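Side-chain contacts in N-alpha-acetyltransferase 35, NatC auxiliary subunit (Saccharomyces cerevisiae, PDB 6YGA), which serves as the auxiliary subunit of the heterotrimeric NatC complex, which acetylates the N-terminal methionine of L-A virus Gag protein: residues N198-S203 and K225-L230; I388-N393 and D421-Q426; M468-Y473 and E599-E604. All coordinates share one frame; numbering follows the deposited sequence.

Contact 1 (N198-S203 and K225-L230); sequences NSLTES and KIIICL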
ATOM      1  N   ASN B 198      26.299 -25.129  -4.479  1.00 78.18           N
ATOM      2  CA  ASN B 198      27.017 -26.396  -4.375  1.00 83.94           C
ATOM      3  C   ASN B 198      26.406 -27.286  -3.299  1.00 82.46           C
ATOM      4  O   ASN B 198      26.270 -28.500  -3.493  1.00 85.01           O
ATOM      5  CB  ASN B 198      28.498 -26.144  -4.087  1.00 90.46           C
ATOM      6  CG  ASN B 198      29.232 -25.551  -5.278  1.00 96.19           C
ATOM      7  OD1 ASN B 198      28.760 -25.624  -6.412  1.00 98.38           O
ATOM      8  ND2 ASN B 198      30.399 -24.969  -5.022  1.00 98.78           N
ATOM      9  N   SER B 199      26.024 -26.701  -2.161  1.00 79.44           N
ATOM     10  CA  SER B 199      25.396 -27.481  -1.098  1.00 78.97           C
ATOM     11  C   SER B 199      24.083 -28.095  -1.567  1.00 77.33           C
ATOM     12  O   SER B 199      23.791 -29.259  -1.267  1.00 79.43           O
ATOM     13  CB  SER B 199      25.167 -26.602   0.133  1.00 77.98           C
ATOM     14  OG  SER B 199      24.382 -27.271   1.104  1.00 80.36           O
ATOM     15  N   LEU B 200      23.281 -27.329  -2.311  1.00 72.08           N
ATOM     16  CA  LEU B 200      22.018 -27.845  -2.827  1.00 70.39           C
ATOM     17  C   LEU B 200      22.249 -28.886  -3.917  1.00 72.95           C
ATOM     18  O   LEU B 200      21.491 -29.856  -4.027  1.00 73.35           O
ATOM     19  CB  LEU B 200      21.166 -26.692  -3.355  1.00 67.66           C
ATOM     20  CG  LEU B 200      20.696 -25.670  -2.319  1.00 65.21           C
ATOM     21  CD1 LEU B 200      20.392 -24.327  -2.968  1.00 62.35           C
ATOM     22  CD2 LEU B 200      19.476 -26.196  -1.583  1.00 64.63           C
ATOM     23  N   THR B 201      23.289 -28.701  -4.733  1.00 75.86           N
ATOM     24  CA  THR B 201      23.611 -29.695  -5.751  1.00 80.21           C
ATOM     25  C   THR B 201      24.084 -30.998  -5.117  1.00 87.60           C
ATOM     26  O   THR B 201      23.698 -32.086  -5.560  1.00 90.81           O
ATOM     27  CB  THR B 201      24.667 -29.141  -6.712  1.00 79.13           C
ATOM     28  OG1 THR B 201      24.078 -28.134  -7.542  1.00 78.75           O
ATOM     29  CG2 THR B 201      25.237 -30.244  -7.595  1.00 79.62           C
ATOM     30  N   GLU B 202      24.909 -30.909  -4.070  1.00 92.16           N
ATOM     31  CA  GLU B 202      25.385 -32.113  -3.394  1.00 98.68           C
ATOM     32  C   GLU B 202      24.231 -32.900  -2.785  1.00 97.15           C
ATOM     33  O   GLU B 202      24.224 -34.137  -2.825  1.00 99.62           O
ATOM     34  CB  GLU B 202      26.410 -31.747  -2.322  1.00107.12           C
ATOM     35  CG  GLU B 202      27.734 -31.238  -2.872  1.00116.09           C
ATOM     36  CD  GLU B 202      28.694 -30.808  -1.781  1.00124.89           C
ATOM     37  OE1 GLU B 202      28.379 -31.020  -0.591  1.00128.21           O
ATOM     38  OE2 GLU B 202      29.763 -30.254  -2.114  1.00128.27           O
ATOM     39  N   SER B 203      23.247 -32.205  -2.208  1.00 91.34           N
ATOM     40  CA  SER B 203      22.065 -32.899  -1.712  1.00 88.39           C
ATOM     41  C   SER B 203      21.259 -33.507  -2.852  1.00 87.88           C
ATOM     42  O   SER B 203      20.615 -34.545  -2.667  1.00 89.73           O
ATOM     43  CB  SER B 203      21.192 -31.951  -0.891  1.00 83.26           C
ATOM     44  OG  SER B 203      21.813 -31.621   0.338  1.00 81.50           O
ATOM     45  N   LYS B 225      15.472 -28.365  -6.557  1.00 67.68           N
ATOM     46  CA  LYS B 225      15.775 -27.572  -7.746  1.00 64.65           C
ATOM     47  C   LYS B 225      15.067 -26.224  -7.705  1.00 61.48           C
ATOM     48  O   LYS B 225      15.598 -25.225  -8.204  1.00 58.95           O
ATOM     49  CB  LYS B 225      15.389 -28.337  -9.009  1.00 63.28           C
ATOM     50  CG  LYS B 225      16.186 -29.605  -9.261  1.00 64.36           C
ATOM     51  CD  LYS B 225      15.775 -30.241 -10.580  1.00 65.58           C
ATOM     52  CE  LYS B 225      16.654 -31.433 -10.923  1.00 70.14           C
ATOM     53  NZ  LYS B 225      16.289 -32.042 -12.234  1.00 73.51           N
ATOM     54  N   ILE B 226      13.864 -26.179  -7.124  1.00 60.94           N
ATOM     55  CA  ILE B 226      13.160 -24.909  -6.958  1.00 57.27           C
ATOM     56  C   ILE B 226      13.977 -23.966  -6.085  1.00 55.89           C
ATOM     57  O   ILE B 226      14.152 -22.784  -6.406  1.00 53.82           O
ATOM     58  CB  ILE B 226      11.752 -25.142  -6.374  1.00 55.57           C
ATOM     59  CG1 ILE B 226      10.802 -25.696  -7.437  1.00 56.40           C
ATOM     60  CG2 ILE B 226      11.185 -23.856  -5.791  1.00 51.09           C
ATOM     61  CD1 ILE B 226       9.388 -25.915  -6.930  1.00 55.58           C
ATOM     62  N   ILE B 227      14.508 -24.483  -4.973  1.00 56.70           N
ATOM     63  CA  ILE B 227      15.313 -23.659  -4.076  1.00 57.24           C
ATOM     64  C   ILE B 227      16.543 -23.123  -4.799  1.00 59.42           C
ATOM     65  O   ILE B 227      16.926 -21.961  -4.620  1.00 58.81           O
ATOM     66  CB  ILE B 227      15.689 -24.460  -2.814  1.00 56.50           C
ATOM     67  CG1 ILE B 227      14.423 -24.852  -2.044  1.00 56.50           C
ATOM     68  CG2 ILE B 227      16.623 -23.659  -1.919  1.00 54.98           C
ATOM     69  CD1 ILE B 227      14.683 -25.611  -0.761  1.00 57.94           C
ATOM     70  N   ILE B 228      17.167 -23.952  -5.642  1.00 61.33           N
ATOM     71  CA  ILE B 228      18.310 -23.500  -6.435  1.00 59.68           C
ATOM     72  C   ILE B 228      17.915 -22.325  -7.323  1.00 58.10           C
ATOM     73  O   ILE B 228      18.662 -21.348  -7.457  1.00 55.27           O
ATOM     74  CB  ILE B 228      18.882 -24.668  -7.260  1.00 59.47           C
ATOM     75  CG1 ILE B 228      19.572 -25.678  -6.340  1.00 61.12           C
ATOM     76  CG2 ILE B 228      19.838 -24.160  -8.332  1.00 58.10           C
ATOM     77  CD1 ILE B 228      20.193 -26.850  -7.064  1.00 62.12           C
ATOM     78  N   CYS B 229      16.730 -22.395  -7.934  1.00 58.65           N
ATOM     79  CA  CYS B 229      16.272 -21.303  -8.786  1.00 59.83           C
ATOM     80  C   CYS B 229      16.047 -20.027  -7.983  1.00 59.61           C
ATOM     81  O   CYS B 229      16.358 -18.928  -8.456  1.00 61.02           O
ATOM     82  CB  CYS B 229      14.994 -21.709  -9.515  1.00 60.35           C
ATOM     83  SG  CYS B 229      15.194 -23.103 -10.646  1.00 63.45           S
ATOM     84  N   LEU B 230      15.504 -20.148  -6.769  1.00 59.86           N
ATOM     85  CA  LEU B 230      15.272 -18.962  -5.950  1.00 57.54           C
ATOM     86  C   LEU B 230      16.588 -18.319  -5.531  1.00 56.80           C
ATOM     87  O   LEU B 230      16.677 -17.091  -5.417  1.00 55.00           O
ATOM     88  CB  LEU B 230      14.433 -19.319  -4.720  1.00 57.63           C
ATOM     89  CG  LEU B 230      13.015 -19.841  -4.972  1.00 58.67           C
ATOM     90  CD1 LEU B 230      12.416 -20.444  -3.706  1.00 59.85           C
ATOM     91  CD2 LEU B 230      12.128 -18.730  -5.508  1.00 55.85           C
TER
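L200 and I228 face each other where two helices pass almost exactly antiparallel, at 168°, with their local axes 9.9 Å apart and the two CA atoms separated by 6.8 Å. Helices 193-209 and 215-231 follow one another in sequence with a short link between them, which makes this a helical hairpin; the two segments meet mainly through aliphatic side chains. L200 is the central residue on its side. Its CB lies against CG1 of I228 at 3.5 Å, and the two side chains slide past each other in opposite directions, so that L200 CD1 also meets I228 CG1, at 3.7 Å. Toward I227 the leucine crosses at about a right angle. With chi1 of I227 at -62°, its CG2 stands anti to the backbone N, where it meets both leucine methyls, L200 CD2 at 3.8 Å and L200 CD1 at 4.0 Å. Helix 142-167 covers the same edge of the hairpin, with C151 against I227 and S150 against L200; L97 of helix 85-104 packs on I227 as well. At the margin lies T201, whose hydroxyl is hydrogen-bonded to I197 O one turn back in its own helix. The end of the straight CG1-CD1 arm of I228 reaches this same oxygen, CD1 lying 4.1 Å from T201 OG1.

Contact 2 (I388-N393 and D421-Q426); sequences IQESSN and DSLQAQ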
ATOM      1  N   ILE B 388      18.107  20.702 -16.118  1.00 45.27           N
ATOM      2  CA  ILE B 388      18.063  19.384 -16.739  1.00 48.20           C
ATOM      3  C   ILE B 388      18.373  18.301 -15.713  1.00 48.05           C
ATOM      4  O   ILE B 388      17.788  17.212 -15.745  1.00 48.12           O
ATOM      5  CB  ILE B 388      19.022  19.334 -17.944  1.00 52.10           C
ATOM      6  CG1 ILE B 388      18.536  20.286 -19.039  1.00 56.93           C
ATOM      7  CG2 ILE B 388      19.150  17.914 -18.483  1.00 50.11           C
ATOM      8  CD1 ILE B 388      19.501  20.439 -20.197  1.00 61.09           C
ATOM      9  N   GLN B 389      19.281  18.588 -14.777  1.00 50.55           N
ATOM     10  CA  GLN B 389      19.600  17.627 -13.724  1.00 54.12           C
ATOM     11  C   GLN B 389      18.381  17.353 -12.852  1.00 50.76           C
ATOM     12  O   GLN B 389      18.077  16.198 -12.529  1.00 47.74           O
ATOM     13  CB  GLN B 389      20.758  18.153 -12.875  1.00 62.32           C
ATOM     14  CG  GLN B 389      21.530  17.081 -12.127  1.00 69.68           C
ATOM     15  CD  GLN B 389      22.640  16.474 -12.965  1.00 76.15           C
ATOM     16  OE1 GLN B 389      23.380  17.188 -13.643  1.00 78.08           O
ATOM     17  NE2 GLN B 389      22.758  15.151 -12.924  1.00 77.93           N
ATOM     18  N   GLU B 390      17.671  18.414 -12.459  1.00 50.31           N
ATOM     19  CA  GLU B 390      16.447  18.257 -11.682  1.00 50.49           C
ATOM     20  C   GLU B 390      15.367  17.552 -12.492  1.00 46.04           C
ATOM     21  O   GLU B 390      14.659  16.685 -11.967  1.00 44.97           O
ATOM     22  CB  GLU B 390      15.956  19.624 -11.205  1.00 57.82           C
ATOM     23  CG  GLU B 390      14.613  19.615 -10.481  1.00 64.94           C
ATOM     24  CD  GLU B 390      14.741  19.343  -8.993  1.00 71.96           C
ATOM     25  OE1 GLU B 390      15.655  18.592  -8.594  1.00 76.15           O
ATOM     26  OE2 GLU B 390      13.924  19.887  -8.220  1.00 73.81           O
ATOM     27  N   SER B 391      15.226  17.907 -13.770  1.00 43.47           N
ATOM     28  CA  SER B 391      14.216  17.257 -14.599  1.00 42.06           C
ATOM     29  C   SER B 391      14.519  15.775 -14.774  1.00 38.89           C
ATOM     30  O   SER B 391      13.604  14.945 -14.762  1.00 35.65           O
ATOM     31  CB  SER B 391      14.122  17.956 -15.955  1.00 41.90           C
ATOM     32  OG  SER B 391      13.796  19.327 -15.802  1.00 45.05           O
ATOM     33  N   SER B 392      15.800  15.422 -14.923  1.00 41.31           N
ATOM     34  CA  SER B 392      16.171  14.018 -15.091  1.00 42.41           C
ATOM     35  C   SER B 392      15.856  13.211 -13.841  1.00 42.85           C
ATOM     36  O   SER B 392      15.365  12.080 -13.932  1.00 43.82           O
ATOM     37  CB  SER B 392      17.653  13.902 -15.435  1.00 45.05           C
ATOM     38  OG  SER B 392      17.965  14.672 -16.581  1.00 51.78           O
ATOM     39  N   ASN B 393      16.142  13.771 -12.664  1.00 43.12           N
ATOM     40  CA  ASN B 393      15.777  13.102 -11.421  1.00 44.53           C
ATOM     41  C   ASN B 393      14.264  12.972 -11.292  1.00 42.61           C
ATOM     42  O   ASN B 393      13.762  11.944 -10.823  1.00 38.78           O
ATOM     43  CB  ASN B 393      16.363  13.859 -10.228  1.00 47.83           C
ATOM     44  CG  ASN B 393      17.880  13.803 -10.190  1.00 50.96           C
ATOM     45  OD1 ASN B 393      18.486  12.838 -10.655  1.00 51.52           O
ATOM     46  ND2 ASN B 393      18.501  14.837  -9.631  1.00 53.18           N
ATOM     47  N   ASP B 421       4.857  21.249 -11.775  1.00 37.99           N
ATOM     48  CA  ASP B 421       4.399  22.621 -11.973  1.00 39.59           C
ATOM     49  C   ASP B 421       5.517  23.617 -11.693  1.00 40.17           C
ATOM     50  O   ASP B 421       5.779  24.516 -12.499  1.00 42.63           O
ATOM     51  CB  ASP B 421       3.188  22.906 -11.081  1.00 40.42           C
ATOM     52  CG  ASP B 421       2.498  24.220 -11.424  1.00 44.36           C
ATOM     53  OD1 ASP B 421       1.899  24.314 -12.516  1.00 45.35           O
ATOM     54  OD2 ASP B 421       2.547  25.155 -10.597  1.00 47.73           O
ATOM     55  N   SER B 422       6.189  23.465 -10.549  1.00 41.12           N
ATOM     56  CA  SER B 422       7.301  24.349 -10.212  1.00 41.44           C
ATOM     57  C   SER B 422       8.411  24.256 -11.250  1.00 41.86           C
ATOM     58  O   SER B 422       9.021  25.267 -11.614  1.00 41.10           O
ATOM     59  CB  SER B 422       7.832  24.001  -8.821  1.00 39.23           C
ATOM     60  OG  SER B 422       8.897  24.854  -8.447  1.00 42.87           O
ATOM     61  N   LEU B 423       8.680  23.048 -11.744  1.00 42.58           N
ATOM     62  CA  LEU B 423       9.706  22.875 -12.765  1.00 43.92           C
ATOM     63  C   LEU B 423       9.309  23.576 -14.059  1.00 44.87           C
ATOM     64  O   LEU B 423      10.129  24.254 -14.690  1.00 44.24           O
ATOM     65  CB  LEU B 423       9.946  21.387 -13.001  1.00 44.21           C
ATOM     66  CG  LEU B 423      11.266  20.979 -13.640  1.00 49.05           C
ATOM     67  CD1 LEU B 423      12.437  21.518 -12.831  1.00 51.38           C
ATOM     68  CD2 LEU B 423      11.316  19.469 -13.716  1.00 50.99           C
ATOM     69  N   GLN B 424       8.043  23.428 -14.465  1.00 40.80           N
ATOM     70  CA  GLN B 424       7.568  24.084 -15.679  1.00 41.76           C
ATOM     71  C   GLN B 424       7.648  25.602 -15.557  1.00 43.14           C
ATOM     72  O   GLN B 424       8.040  26.288 -16.507  1.00 43.20           O
ATOM     73  CB  GLN B 424       6.134  23.642 -15.984  1.00 40.24           C
ATOM     74  CG  GLN B 424       5.547  24.257 -17.247  1.00 38.19           C
ATOM     75  CD  GLN B 424       4.054  24.012 -17.385  1.00 38.55           C
ATOM     76  OE1 GLN B 424       3.512  23.052 -16.832  1.00 36.95           O
ATOM     77  NE2 GLN B 424       3.380  24.885 -18.121  1.00 38.85           N
ATOM     78  N   ALA B 425       7.293  26.145 -14.391  1.00 42.59           N
ATOM     79  CA  ALA B 425       7.378  27.588 -14.194  1.00 40.00           C
ATOM     80  C   ALA B 425       8.820  28.075 -14.184  1.00 42.46           C
ATOM     81  O   ALA B 425       9.084  29.228 -14.542  1.00 45.53           O
ATOM     82  CB  ALA B 425       6.677  27.985 -12.897  1.00 38.57           C
ATOM     83  N   GLN B 426       9.766  27.227 -13.773  1.00 43.71           N
ATOM     84  CA  GLN B 426      11.164  27.646 -13.770  1.00 44.37           C
ATOM     85  C   GLN B 426      11.735  27.644 -15.183  1.00 43.99           C
ATOM     86  O   GLN B 426      12.502  28.543 -15.548  1.00 47.03           O
ATOM     87  CB  GLN B 426      11.985  26.748 -12.842  1.00 42.63           C
ATOM     88  CG  GLN B 426      13.413  27.227 -12.605  1.00 43.79           C
ATOM     89  CD  GLN B 426      13.481  28.537 -11.837  1.00 46.45           C
ATOM     90  OE1 GLN B 426      12.595  28.852 -11.041  1.00 46.18           O
ATOM     91  NE2 GLN B 426      14.537  29.307 -12.073  1.00 41.49           N
TER
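L423 meets S391 and E390 through the two methyls at its tip: CD2 packs on S391, and CD1 lies between S391 OG and E390 CG. The tight part is at S391, which is buried. L423 CD2 comes to 3.2 Å from S391 OG, a close approach for a methyl carbon, and lies chiefly against this hydroxyl oxygen, with S391 CA further off at 3.8 Å. L423 CG is also near, 3.7 Å from S391 OG, and L423 CD1 follows at 3.9 Å from the same S391 OG. The S391 hydroxyl is hydrogen-bonded to L387 O in its own helix, consistent with its tolerating a methyl neighbour. Helices 386-402 and 406-429 are consecutive and run in roughly opposite directions, giving a helical hairpin of the kind expected in a TPR-like array, and L423 is the residue of 421-426 that reaches helix 386-402. Y364 of helix 360-372 backs S391 from the preceding part of the fold. The looser side has a single aliphatic approach, E390 CG to L423 CD1 at 3.7 Å, made obliquely. With chi1 at 175°, E390 holds CG opposite its backbone N and so against the leucine methyl; the bend at chi2, 87°, then turns the carboxylate of this exposed residue away from L423 CD1.

Contact 3 (M468-Y473 and E599-E604); sequences MFWYVY and ELPEYE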
HETATM    1  N   MSE B 468     -15.456  14.891 -11.049  1.00 37.10           N
HETATM    2  CA  MSE B 468     -14.183  14.324 -11.485  0.54 38.30           C
HETATM    3  C   MSE B 468     -14.153  14.040 -12.987  1.00 37.33           C
HETATM    4  O   MSE B 468     -13.188  14.377 -13.672  1.00 35.46           O
HETATM    5  CB  MSE B 468     -13.881  13.045 -10.712  0.54 40.89           C
HETATM    6  CG  MSE B 468     -13.710  13.254  -9.213  0.54 43.44           C
HETATM    7 SE   MSE B 468     -12.433  14.673  -8.794  0.54 47.91          SE
HETATM    8  CE  MSE B 468     -10.887  14.007  -9.775  0.54 46.09           C
ATOM      9  N   PHE B 469     -15.217  13.422 -13.502  1.00 36.40           N
ATOM     10  CA  PHE B 469     -15.246  13.100 -14.924  1.00 35.59           C
ATOM     11  C   PHE B 469     -15.256  14.362 -15.778  1.00 37.14           C
ATOM     12  O   PHE B 469     -14.609  14.406 -16.829  1.00 37.61           O
ATOM     13  CB  PHE B 469     -16.446  12.211 -15.243  1.00 34.67           C
ATOM     14  CG  PHE B 469     -16.193  10.751 -15.002  1.00 34.08           C
ATOM     15  CD1 PHE B 469     -15.026  10.151 -15.449  1.00 31.87           C
ATOM     16  CD2 PHE B 469     -17.112   9.984 -14.308  1.00 35.46           C
ATOM     17  CE1 PHE B 469     -14.790   8.806 -15.224  1.00 33.07           C
ATOM     18  CE2 PHE B 469     -16.885   8.642 -14.083  1.00 35.88           C
ATOM     19  CZ  PHE B 469     -15.721   8.051 -14.537  1.00 34.83           C
ATOM     20  N   TRP B 470     -15.965  15.404 -15.343  1.00 35.89           N
ATOM     21  CA  TRP B 470     -15.953  16.633 -16.127  1.00 36.40           C
ATOM     22  C   TRP B 470     -14.622  17.357 -15.991  1.00 37.52           C
ATOM     23  O   TRP B 470     -14.151  17.982 -16.948  1.00 37.72           O
ATOM     24  CB  TRP B 470     -17.099  17.554 -15.721  1.00 39.04           C
ATOM     25  CG  TRP B 470     -17.092  18.815 -16.525  1.00 42.27           C
ATOM     26  CD1 TRP B 470     -17.594  18.987 -17.780  1.00 43.83           C
ATOM     27  CD2 TRP B 470     -16.525  20.074 -16.142  1.00 44.73           C
ATOM     28  NE1 TRP B 470     -17.382  20.277 -18.201  1.00 46.88           N
ATOM     29  CE2 TRP B 470     -16.729  20.965 -17.212  1.00 45.81           C
ATOM     30  CE3 TRP B 470     -15.868  20.532 -14.997  1.00 46.33           C
ATOM     31  CZ2 TRP B 470     -16.305  22.291 -17.170  1.00 48.42           C
ATOM     32  CZ3 TRP B 470     -15.446  21.847 -14.957  1.00 46.88           C
ATOM     33  CH2 TRP B 470     -15.667  22.711 -16.037  1.00 48.70           C
ATOM     34  N   TYR B 471     -14.003  17.288 -14.810  1.00 36.52           N
ATOM     35  CA  TYR B 471     -12.691  17.900 -14.645  1.00 34.29           C
ATOM     36  C   TYR B 471     -11.655  17.213 -15.525  1.00 31.93           C
ATOM     37  O   TYR B 471     -10.788  17.875 -16.103  1.00 36.30           O
ATOM     38  CB  TYR B 471     -12.269  17.865 -13.175  1.00 33.61           C
ATOM     39  CG  TYR B 471     -10.901  18.453 -12.921  1.00 32.70           C
ATOM     40  CD1 TYR B 471     -10.642  19.793 -13.172  1.00 33.52           C
ATOM     41  CD2 TYR B 471      -9.869  17.667 -12.428  1.00 32.36           C
ATOM     42  CE1 TYR B 471      -9.394  20.332 -12.944  1.00 33.87           C
ATOM     43  CE2 TYR B 471      -8.619  18.197 -12.192  1.00 32.78           C
ATOM     44  CZ  TYR B 471      -8.385  19.529 -12.453  1.00 34.73           C
ATOM     45  OH  TYR B 471      -7.139  20.059 -12.219  1.00 35.47           O
ATOM     46  N   VAL B 472     -11.742  15.887 -15.658  1.00 29.86           N
ATOM     47  CA  VAL B 472     -10.791  15.173 -16.505  1.00 31.05           C
ATOM     48  C   VAL B 472     -11.081  15.444 -17.975  1.00 31.67           C
ATOM     49  O   VAL B 472     -10.161  15.569 -18.790  1.00 31.07           O
ATOM     50  CB  VAL B 472     -10.807  13.668 -16.179  1.00 30.20           C
ATOM     51  CG1 VAL B 472      -9.893  12.904 -17.129  1.00 26.72           C
ATOM     52  CG2 VAL B 472     -10.369  13.453 -14.747  1.00 28.06           C
ATOM     53  N   TYR B 473     -12.361  15.547 -18.336  1.00 33.54           N
ATOM     54  CA  TYR B 473     -12.716  16.027 -19.667  1.00 33.94           C
ATOM     55  C   TYR B 473     -12.114  17.403 -19.922  1.00 34.77           C
ATOM     56  O   TYR B 473     -11.503  17.646 -20.968  1.00 33.81           O
ATOM     57  CB  TYR B 473     -14.236  16.064 -19.814  1.00 36.93           C
ATOM     58  CG  TYR B 473     -14.717  16.752 -21.067  1.00 40.70           C
ATOM     59  CD1 TYR B 473     -14.755  16.079 -22.280  1.00 44.37           C
ATOM     60  CD2 TYR B 473     -15.138  18.073 -21.037  1.00 43.67           C
ATOM     61  CE1 TYR B 473     -15.197  16.705 -23.430  1.00 47.81           C
ATOM     62  CE2 TYR B 473     -15.580  18.709 -22.180  1.00 46.30           C
ATOM     63  CZ  TYR B 473     -15.609  18.019 -23.375  1.00 48.69           C
ATOM     64  OH  TYR B 473     -16.048  18.643 -24.518  1.00 53.26           O
ATOM     65  N   GLU B 599      -5.805  26.366 -15.133  1.00 50.80           N
ATOM     66  CA  GLU B 599      -6.368  26.783 -13.856  1.00 51.44           C
ATOM     67  C   GLU B 599      -7.493  25.851 -13.425  1.00 47.26           C
ATOM     68  O   GLU B 599      -8.268  25.354 -14.247  1.00 45.19           O
ATOM     69  CB  GLU B 599      -6.889  28.219 -13.948  1.00 56.77           C
ATOM     70  CG  GLU B 599      -7.911  28.431 -15.053  1.00 60.71           C
ATOM     71  CD  GLU B 599      -8.685  29.723 -14.890  1.00 67.28           C
ATOM     72  OE1 GLU B 599      -8.381  30.484 -13.949  1.00 70.39           O
ATOM     73  OE2 GLU B 599      -9.601  29.977 -15.701  1.00 69.42           O
ATOM     74  N   LEU B 600      -7.572  25.610 -12.130  1.00 45.96           N
ATOM     75  CA  LEU B 600      -8.688  24.865 -11.574  1.00 43.25           C
ATOM     76  C   LEU B 600      -9.961  25.689 -11.713  1.00 44.34           C
ATOM     77  O   LEU B 600     -10.014  26.814 -11.197  1.00 46.37           O
ATOM     78  CB  LEU B 600      -8.423  24.535 -10.111  1.00 42.20           C
ATOM     79  CG  LEU B 600      -9.599  23.977  -9.309  1.00 40.56           C
ATOM     80  CD1 LEU B 600     -10.056  22.643  -9.874  1.00 37.31           C
ATOM     81  CD2 LEU B 600      -9.217  23.846  -7.840  1.00 40.06           C
ATOM     82  N   PRO B 601     -10.989  25.194 -12.399  1.00 43.94           N
ATOM     83  CA  PRO B 601     -12.234  25.963 -12.507  1.00 43.34           C
ATOM     84  C   PRO B 601     -12.843  26.230 -11.140  1.00 45.85           C
ATOM     85  O   PRO B 601     -12.770  25.404 -10.227  1.00 46.40           O
ATOM     86  CB  PRO B 601     -13.137  25.059 -13.355  1.00 41.87           C
ATOM     87  CG  PRO B 601     -12.188  24.205 -14.128  1.00 42.40           C
ATOM     88  CD  PRO B 601     -11.030  23.961 -13.203  1.00 43.10           C
ATOM     89  N   GLU B 602     -13.444  27.409 -11.009  1.00 48.75           N
ATOM     90  CA  GLU B 602     -14.073  27.809  -9.760  1.00 49.79           C
ATOM     91  C   GLU B 602     -15.300  26.948  -9.473  1.00 44.33           C
ATOM     92  O   GLU B 602     -15.876  26.315 -10.362  1.00 41.88           O
ATOM     93  CB  GLU B 602     -14.472  29.285  -9.810  1.00 56.93           C
ATOM     94  CG  GLU B 602     -13.301  30.257  -9.752  1.00 65.94           C
ATOM     95  CD  GLU B 602     -12.664  30.329  -8.374  1.00 74.32           C
ATOM     96  OE1 GLU B 602     -13.345  29.988  -7.384  1.00 77.26           O
ATOM     97  OE2 GLU B 602     -11.484  30.728  -8.281  1.00 77.75           O
ATOM     98  N   TYR B 603     -15.696  26.939  -8.199  1.00 44.87           N
ATOM     99  CA  TYR B 603     -16.873  26.187  -7.782  1.00 46.34           C
ATOM    100  C   TYR B 603     -18.097  26.566  -8.610  1.00 47.57           C
ATOM    101  O   TYR B 603     -18.884  25.698  -9.004  1.00 47.46           O
ATOM    102  CB  TYR B 603     -17.118  26.424  -6.292  1.00 47.04           C
ATOM    103  CG  TYR B 603     -18.381  25.817  -5.736  1.00 47.41           C
ATOM    104  CD1 TYR B 603     -18.414  24.494  -5.313  1.00 47.91           C
ATOM    105  CD2 TYR B 603     -19.535  26.576  -5.604  1.00 51.20           C
ATOM    106  CE1 TYR B 603     -19.567  23.942  -4.790  1.00 50.27           C
ATOM    107  CE2 TYR B 603     -20.691  26.034  -5.084  1.00 53.14           C
ATOM    108  CZ  TYR B 603     -20.702  24.718  -4.678  1.00 52.80           C
ATOM    109  OH  TYR B 603     -21.860  24.186  -4.160  1.00 55.22           O
ATOM    110  N   GLU B 604     -18.255  27.857  -8.913  1.00 50.02           N
ATOM    111  CA  GLU B 604     -19.411  28.306  -9.681  1.00 49.71           C
ATOM    112  C   GLU B 604     -19.408  27.744 -11.098  1.00 47.42           C
ATOM    113  O   GLU B 604     -20.477  27.500 -11.671  1.00 47.97           O
ATOM    114  CB  GLU B 604     -19.457  29.834  -9.715  1.00 50.82           C
ATOM    115  CG  GLU B 604     -19.787  30.493  -8.376  1.00 55.56           C
ATOM    116  CD  GLU B 604     -18.583  30.625  -7.458  1.00 59.28           C
ATOM    117  OE1 GLU B 604     -17.475  30.202  -7.854  1.00 59.60           O
ATOM    118  OE2 GLU B 604     -18.748  31.161  -6.340  1.00 60.69           O
TER
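P601 lies against two aromatic residues of helix 465-506, W470 and Y471, while L600 adds a second contact to the tyrosine. The aliphatic-to-aromatic contacts come first. P601 CD meets Y471 CE1 at 4.0 Å, near the plane of the phenol ring and so at its edge, with the proline and tyrosine side chains crossing at about a right angle. On the same ring atom, L600 CD1 approaches Y471 CE1 obliquely at 3.9 Å. P601 CG takes the other aromatic, W470 CZ3, at 4.1 Å, again obliquely. One proline ring thus touches both aromatics through adjacent carbons. The two aromatic side chains leave the helix obliquely to the loop, but CG opposite the backbone N (chi1 -180° in W470, 179° in Y471) brings their far ring atoms to it.

Further rings adjoin these contacts. W470 meets F606 edge-to-face, and Y471 does the same with F589, while F592 adds a further ring at Y471. P601 also touches F606 of the following helix, the residue that W470 meets edge-to-face. Among polar contacts, Y474 OH is hydrogen-bonded to E599 O, a bond from the same long helix to the backbone of the loop.

E602 occupies the N-cap position of helix 603-613. The arrangement is thus that of an extended, proline-containing lead-in to a helix, laid against W470 and Y471 of a long helix within the mostly helical, TPR-family part of the subunit.

Overall arrangement
Going from the N terminus, the three contacts come in series, none nested within or crossing another. Contact 1 closes a loop of 21 residues, joining helices 193-209 and 215-231. Contact 2 spans 27 residues and does the same for helices 386-402 and 406-429. Contact 3 bridges 125 residues, mostly helix, including the very long helix 511-564, and brings the lead-in of helix 603-613 back to helix 465-506, so it is the one that unites sequence-distant parts. Contacts 2 and 3 share the TPR-like range, their centres 26 Å apart and nearest atoms about 8 Å apart. Contact 1 lies across the chain's centre from contact 3, with 59 Å between their centres.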